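Local coordinates for pyoverdine biosynthesis protein PvcA (Pseudomonas aeruginosa, PDB 3E59) that converts L-tyrosine into its isonitrile derivative, taking the isonitrile carbon from C2 of ribulose 5-phosphate, in the biosynthesis of paerucumarin, at residues 152-157 / 168-173; 172-177 / 238-243. All coordinates share one frame; numbering follows the deposited sequence.

Interaction 1 (152-157 / 168-173); sequences FNLEDV and EQLRQL
Arg171, whose CG lies 4.4 Å from Leu154 CD2, supplies the flat group beside this contact. The carboxylate carbon of Glu168, one helical turn earlier, lies at the guanidinium edge, in its plane, but the carboxylate itself is turned against it. Arg171 NE forms a 2.8 Å salt bridge to Glu168 OE2, which it meets from above the carboxylate plane. At the remaining nitrogens, Asp127 makes a second salt bridge and the Arg117 carbonyl accepts a hydrogen bond.

Leu154 and Leu170 carry the touching itself, their side chains running alongside each other and pointing opposite ways. The CB of Leu154 points toward helix 167-178, and the anti torsion (chi1 -173°) carries CD2 to 4.0 Å from Leu170 CB. The two methyls of Leu170 divide their work: CD1 rests 3.7 Å from Glu155 CB, while CD2 lies 3.8 Å from the carbonyl oxygen Leu154 O.

The loop after strand 149-151 is packed against the helix by apolar contact, with methyls also lying against main-chain atoms and no hydrogen bond between the segments. Glu155 offers its CB here, but its carboxylate goes to Arg117 and Gln134. Arg117 is thus shared by the two polar groups flanking an apolar contact.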
loop_
_atom_site.group_PDB
_atom_site.type_symbol
_atom_site.label_atom_id
_atom_site.label_comp_id
_atom_site.label_asym_id
_atom_site.label_seq_id
_atom_site.Cartn_x
_atom_site.Cartn_y
_atom_site.Cartn_z
ATOM N N PHE A 152 12.182 -1.928 3.605
ATOM C CA PHE A 152 12.851 -0.729 4.076
ATOM C C PHE A 152 11.892 -0.013 5.020
ATOM O O PHE A 152 10.831 0.439 4.600
ATOM C CB PHE A 152 13.211 0.153 2.874
ATOM C CG PHE A 152 14.030 1.366 3.218
ATOM C CD1 PHE A 152 15.419 1.266 3.379
ATOM C CD2 PHE A 152 13.421 2.614 3.351
ATOM C CE1 PHE A 152 16.180 2.386 3.689
ATOM C CE2 PHE A 152 14.184 3.751 3.668
ATOM C CZ PHE A 152 15.558 3.639 3.837
ATOM N N ASN A 153 12.261 0.064 6.302
ATOM C CA ASN A 153 11.453 0.757 7.309
ATOM C C ASN A 153 12.039 2.136 7.595
ATOM O O ASN A 153 13.161 2.434 7.175
ATOM C CB ASN A 153 11.383 -0.067 8.601
ATOM C CG ASN A 153 11.001 -1.522 8.354
ATOM O OD1 ASN A 153 11.807 -2.444 8.550
ATOM N ND2 ASN A 153 9.779 -1.734 7.913
ATOM N N LEU A 154 11.293 2.973 8.311
ATOM C CA LEU A 154 11.793 4.302 8.688
ATOM C C LEU A 154 13.133 4.257 9.441
ATOM O O LEU A 154 13.971 5.152 9.282
ATOM C CB LEU A 154 10.746 5.071 9.502
ATOM C CG LEU A 154 10.989 6.545 9.880
ATOM C CD1 LEU A 154 11.393 7.416 8.691
ATOM C CD2 LEU A 154 9.767 7.128 10.600
ATOM N N GLU A 155 13.328 3.210 10.245
ATOM C CA GLU A 155 14.528 3.073 11.079
ATOM C C GLU A 155 15.763 2.636 10.299
ATOM O O GLU A 155 16.875 2.662 10.828
ATOM C CB GLU A 155 14.287 2.134 12.269
ATOM C CG GLU A 155 13.662 0.800 11.928
ATOM C CD GLU A 155 12.152 0.797 12.090
ATOM O OE1 GLU A 155 11.482 1.791 11.714
ATOM O OE2 GLU A 155 11.631 -0.219 12.594
ATOM N N ASP A 156 15.563 2.242 9.045
ATOM C CA ASP A 156 16.667 1.869 8.170
ATOM C C ASP A 156 17.297 3.068 7.470
ATOM O O ASP A 156 18.318 2.924 6.797
ATOM C CB ASP A 156 16.207 0.832 7.140
ATOM C CG ASP A 156 15.672 -0.435 7.792
ATOM O OD1 ASP A 156 16.221 -0.851 8.835
ATOM O OD2 ASP A 156 14.702 -1.017 7.260
ATOM N N VAL A 157 16.685 4.244 7.619
ATOM C CA VAL A 157 17.232 5.473 7.043
ATOM C C VAL A 157 18.587 5.769 7.689
ATOM O O VAL A 157 18.672 6.127 8.876
ATOM C CB VAL A 157 16.256 6.690 7.162
ATOM C CG1 VAL A 157 16.901 7.971 6.615
ATOM C CG2 VAL A 157 14.939 6.396 6.442
ATOM N N GLU A 168 9.345 8.188 18.248
ATOM C CA GLU A 168 8.829 9.557 18.138
ATOM C C GLU A 168 9.833 10.537 17.530
ATOM O O GLU A 168 9.454 11.408 16.751
ATOM C CB GLU A 168 8.299 10.081 19.480
ATOM C CG GLU A 168 6.777 10.024 19.601
ATOM C CD GLU A 168 6.073 10.673 18.420
ATOM O OE1 GLU A 168 6.361 11.852 18.119
ATOM O OE2 GLU A 168 5.231 10.004 17.786
ATOM N N GLN A 169 11.105 10.387 17.885
ATOM C CA GLN A 169 12.182 11.169 17.267
ATOM C C GLN A 169 12.442 10.831 15.790
ATOM O O GLN A 169 12.858 11.696 15.017
ATOM C CB GLN A 169 13.470 11.052 18.083
ATOM C CG GLN A 169 13.499 11.988 19.281
ATOM C CD GLN A 169 14.629 11.688 20.253
ATOM O OE1 GLN A 169 14.953 10.525 20.513
ATOM N NE2 GLN A 169 15.224 12.739 20.806
ATOM N N LEU A 170 12.201 9.576 15.405
ATOM C CA LEU A 170 12.288 9.172 14.006
ATOM C C LEU A 170 11.224 9.907 13.206
ATOM O O LEU A 170 11.524 10.531 12.182
ATOM C CB LEU A 170 12.092 7.661 13.853
ATOM C CG LEU A 170 13.307 6.743 13.763
ATOM C CD1 LEU A 170 12.844 5.289 13.666
ATOM C CD2 LEU A 170 14.213 7.104 12.583
ATOM N N ARG A 171 9.987 9.845 13.705
ATOM C CA ARG A 171 8.864 10.536 13.109
ATOM C C ARG A 171 9.132 12.036 12.968
ATOM O O ARG A 171 8.859 12.615 11.914
ATOM C CB ARG A 171 7.576 10.252 13.890
ATOM C CG ARG A 171 7.014 8.863 13.608
ATOM C CD ARG A 171 5.636 8.627 14.233
ATOM N NE ARG A 171 5.727 8.277 15.651
ATOM C CZ ARG A 171 5.881 7.043 16.129
ATOM N NH1 ARG A 171 5.976 6.002 15.307
ATOM N NH2 ARG A 171 5.955 6.846 17.444
ATOM N N GLN A 172 9.687 12.648 14.014
ATOM C CA GLN A 172 10.045 14.072 13.994
ATOM C C GLN A 172 11.155 14.413 12.990
ATOM O O GLN A 172 11.173 15.512 12.425
ATOM C CB GLN A 172 10.425 14.564 15.399
ATOM C CG GLN A 172 9.218 14.844 16.313
ATOM C CD GLN A 172 8.200 15.806 15.688
ATOM O OE1 GLN A 172 8.565 16.843 15.113
ATOM N NE2 GLN A 172 6.920 15.465 15.803
ATOM N N LEU A 173 12.082 13.477 12.789
ATOM C CA LEU A 173 13.106 13.616 11.739
ATOM C C LEU A 173 12.521 13.566 10.327
ATOM O O LEU A 173 12.954 14.329 9.467
ATOM C CB LEU A 173 14.229 12.573 11.888
ATOM C CG LEU A 173 15.195 12.716 13.070
ATOM C CD1 LEU A 173 16.192 11.566 13.055
ATOM C CD2 LEU A 173 15.913 14.056 13.046
#

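Interaction 2 (172-177 / 238-243); sequences QLLIGG and WAWGAL
Leu174 of helix 167-178 plugs into helix 219-247, a worked example of steep helix-helix packing in a Rossmann-like fold whose parallel sheet runs in the strand order 3-2-1-4-5. The two short helical segments approach to 9.3 Å between axes and cross at 79°, nearly perpendicular, which is consistent with Leu174 making all the close contacts of the segment 172-177.

The CB of Leu174 points toward helix 219-247. Its CG, anti to the backbone nitrogen (chi1 178°), lies 4.1 Å from Ala239 CB, and the methyl of this small residue allows the leucine to come in close to the opposing backbone. The branches then part. CD2 comes to 4.1 Å from Trp240 N, an atom that CD1 approaches slightly more closely. CD1 touches three residues: it sits 3.8 Å from the carbonyl oxygen Ala239 O, which already accepts the helical hydrogen bond from Leu243 N; it lies 3.8 Å from Leu243 CB; and it reaches Trp240 CE3 at 4.2 Å. That last approach comes at the edge of the indole, near the ring plane, so it is not a CH-pi contact over a face.

Other parts of the fold close round this group. Val118 of helix 116-119 touches both Leu174 and Trp240, and Tyr178, at the end of the same helix as Leu174, packs on Ala239 and Leu243. The indole is fixed from its far side, where NE1 donates to the backbone oxygen of Cys113.

Burial here is achieved without any polar side-chain bond between the two segments. The side chains of Leu174 and Leu243 meet nearly perpendicular, their CD1 methyls only 3.5 Å apart, closer than two methyls normally settle.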
loop_
_atom_site.group_PDB
_atom_site.type_symbol
_atom_site.label_atom_id
_atom_site.label_comp_id
_atom_site.label_asym_id
_atom_site.label_seq_id
_atom_site.Cartn_x
_atom_site.Cartn_y
_atom_site.Cartn_z
ATOM N N GLN A 172 9.687 12.648 14.014
ATOM C CA GLN A 172 10.045 14.072 13.994
ATOM C C GLN A 172 11.155 14.413 12.990
ATOM O O GLN A 172 11.173 15.512 12.425
ATOM C CB GLN A 172 10.425 14.564 15.399
ATOM C CG GLN A 172 9.218 14.844 16.313
ATOM C CD GLN A 172 8.200 15.806 15.688
ATOM O OE1 GLN A 172 8.565 16.843 15.113
ATOM N NE2 GLN A 172 6.920 15.465 15.803
ATOM N N LEU A 173 12.082 13.477 12.789
ATOM C CA LEU A 173 13.106 13.616 11.739
ATOM C C LEU A 173 12.521 13.566 10.327
ATOM O O LEU A 173 12.954 14.329 9.467
ATOM C CB LEU A 173 14.229 12.573 11.888
ATOM C CG LEU A 173 15.195 12.716 13.070
ATOM C CD1 LEU A 173 16.192 11.566 13.055
ATOM C CD2 LEU A 173 15.913 14.056 13.046
ATOM N N LEU A 174 11.553 12.673 10.096
ATOM C CA LEU A 174 10.808 12.606 8.823
ATOM C C LEU A 174 10.005 13.882 8.554
ATOM O O LEU A 174 10.044 14.430 7.455
ATOM C CB LEU A 174 9.852 11.402 8.801
ATOM C CG LEU A 174 8.967 11.249 7.542
ATOM C CD1 LEU A 174 9.795 10.904 6.322
ATOM C CD2 LEU A 174 7.834 10.246 7.727
ATOM N N ILE A 175 9.262 14.321 9.569
ATOM C CA ILE A 175 8.464 15.537 9.519
ATOM C C ILE A 175 9.351 16.759 9.274
ATOM O O ILE A 175 9.096 17.529 8.365
ATOM C CB ILE A 175 7.689 15.737 10.843
ATOM C CG1 ILE A 175 6.677 14.609 11.054
ATOM C CG2 ILE A 175 6.983 17.097 10.880
ATOM C CD1 ILE A 175 6.164 14.522 12.505
ATOM N N GLY A 176 10.384 16.928 10.094
ATOM C CA GLY A 176 11.287 18.071 9.973
ATOM C C GLY A 176 11.932 18.195 8.603
ATOM O O GLY A 176 12.071 19.295 8.066
ATOM N N GLY A 177 12.327 17.061 8.038
ATOM C CA GLY A 177 13.031 17.054 6.768
ATOM C C GLY A 177 12.137 17.065 5.547
ATOM O O GLY A 177 12.493 17.673 4.540
ATOM N N TRP A 238 2.935 11.480 2.319
ATOM C CA TRP A 238 3.635 12.288 1.329
ATOM C C TRP A 238 5.071 12.617 1.751
ATOM O O TRP A 238 5.975 12.607 0.914
ATOM C CB TRP A 238 2.861 13.561 0.973
ATOM C CG TRP A 238 1.590 13.357 0.150
ATOM C CD1 TRP A 238 1.103 12.175 -0.384
ATOM C CD2 TRP A 238 0.670 14.382 -0.253
ATOM N NE1 TRP A 238 -0.066 12.413 -1.071
ATOM C CE2 TRP A 238 -0.351 13.757 -1.015
ATOM C CE3 TRP A 238 0.609 15.775 -0.047
ATOM C CZ2 TRP A 238 -1.431 14.484 -1.568
ATOM C CZ3 TRP A 238 -0.473 16.494 -0.598
ATOM C CH2 TRP A 238 -1.473 15.838 -1.346
ATOM N N ALA A 239 5.276 12.937 3.031
ATOM C CA ALA A 239 6.635 13.104 3.583
ATOM C C ALA A 239 7.480 11.838 3.362
ATOM O O ALA A 239 8.597 11.917 2.861
ATOM C CB ALA A 239 6.579 13.457 5.078
ATOM N N TRP A 240 6.936 10.676 3.733
ATOM C CA TRP A 240 7.605 9.379 3.504
ATOM C C TRP A 240 7.943 9.182 2.026
ATOM O O TRP A 240 9.059 8.787 1.683
ATOM C CB TRP A 240 6.711 8.235 4.009
ATOM C CG TRP A 240 7.277 6.803 3.967
ATOM C CD1 TRP A 240 6.610 5.680 3.542
ATOM C CD2 TRP A 240 8.580 6.348 4.393
ATOM N NE1 TRP A 240 7.407 4.560 3.676
ATOM C CE2 TRP A 240 8.618 4.938 4.196
ATOM C CE3 TRP A 240 9.706 6.983 4.927
ATOM C CZ2 TRP A 240 9.747 4.160 4.507
ATOM C CZ3 TRP A 240 10.845 6.199 5.223
ATOM C CH2 TRP A 240 10.846 4.806 5.014
ATOM N N GLY A 241 6.978 9.468 1.151
ATOM C CA GLY A 241 7.213 9.409 -0.295
ATOM C C GLY A 241 8.347 10.308 -0.773
ATOM O O GLY A 241 9.170 9.905 -1.614
ATOM N N ALA A 242 8.382 11.529 -0.237
ATOM C CA ALA A 242 9.427 12.501 -0.556
ATOM C C ALA A 242 10.812 12.043 -0.074
ATOM O O ALA A 242 11.805 12.127 -0.814
ATOM C CB ALA A 242 9.068 13.864 0.022
ATOM N N LEU A 243 10.860 11.537 1.159
ATOM C CA LEU A 243 12.057 10.900 1.688
ATOM C C LEU A 243 12.562 9.784 0.758
ATOM O O LEU A 243 13.733 9.756 0.404
ATOM C CB LEU A 243 11.809 10.382 3.122
ATOM C CG LEU A 243 12.978 9.658 3.817
ATOM C CD1 LEU A 243 12.926 9.813 5.330
ATOM C CD2 LEU A 243 13.053 8.173 3.429
#

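Helix 167-178 is common to both contacts: interactions 1 and 2 share Gln172 and Leu173, and their centres are about 9 Å apart. Through it the loop leaving strand 149-151, an outermost strand of the parallel sheet, and the long helix 219-247 share one partner. The loop also meets that long helix directly. Leu154 CD1 lies 3.7 Å from Trp240 CZ3, and Phe152 CE2 comes within 3.8 Å of Trp240 CH2, which places the indole between the two contacts. Farther along, Val157 CG2 and Leu243 CD2 are 4.0 Å apart. Phe160, in the connecting loop, touches Leu170, Leu173 and Leu243, thereby adding another apolar link between both interactions.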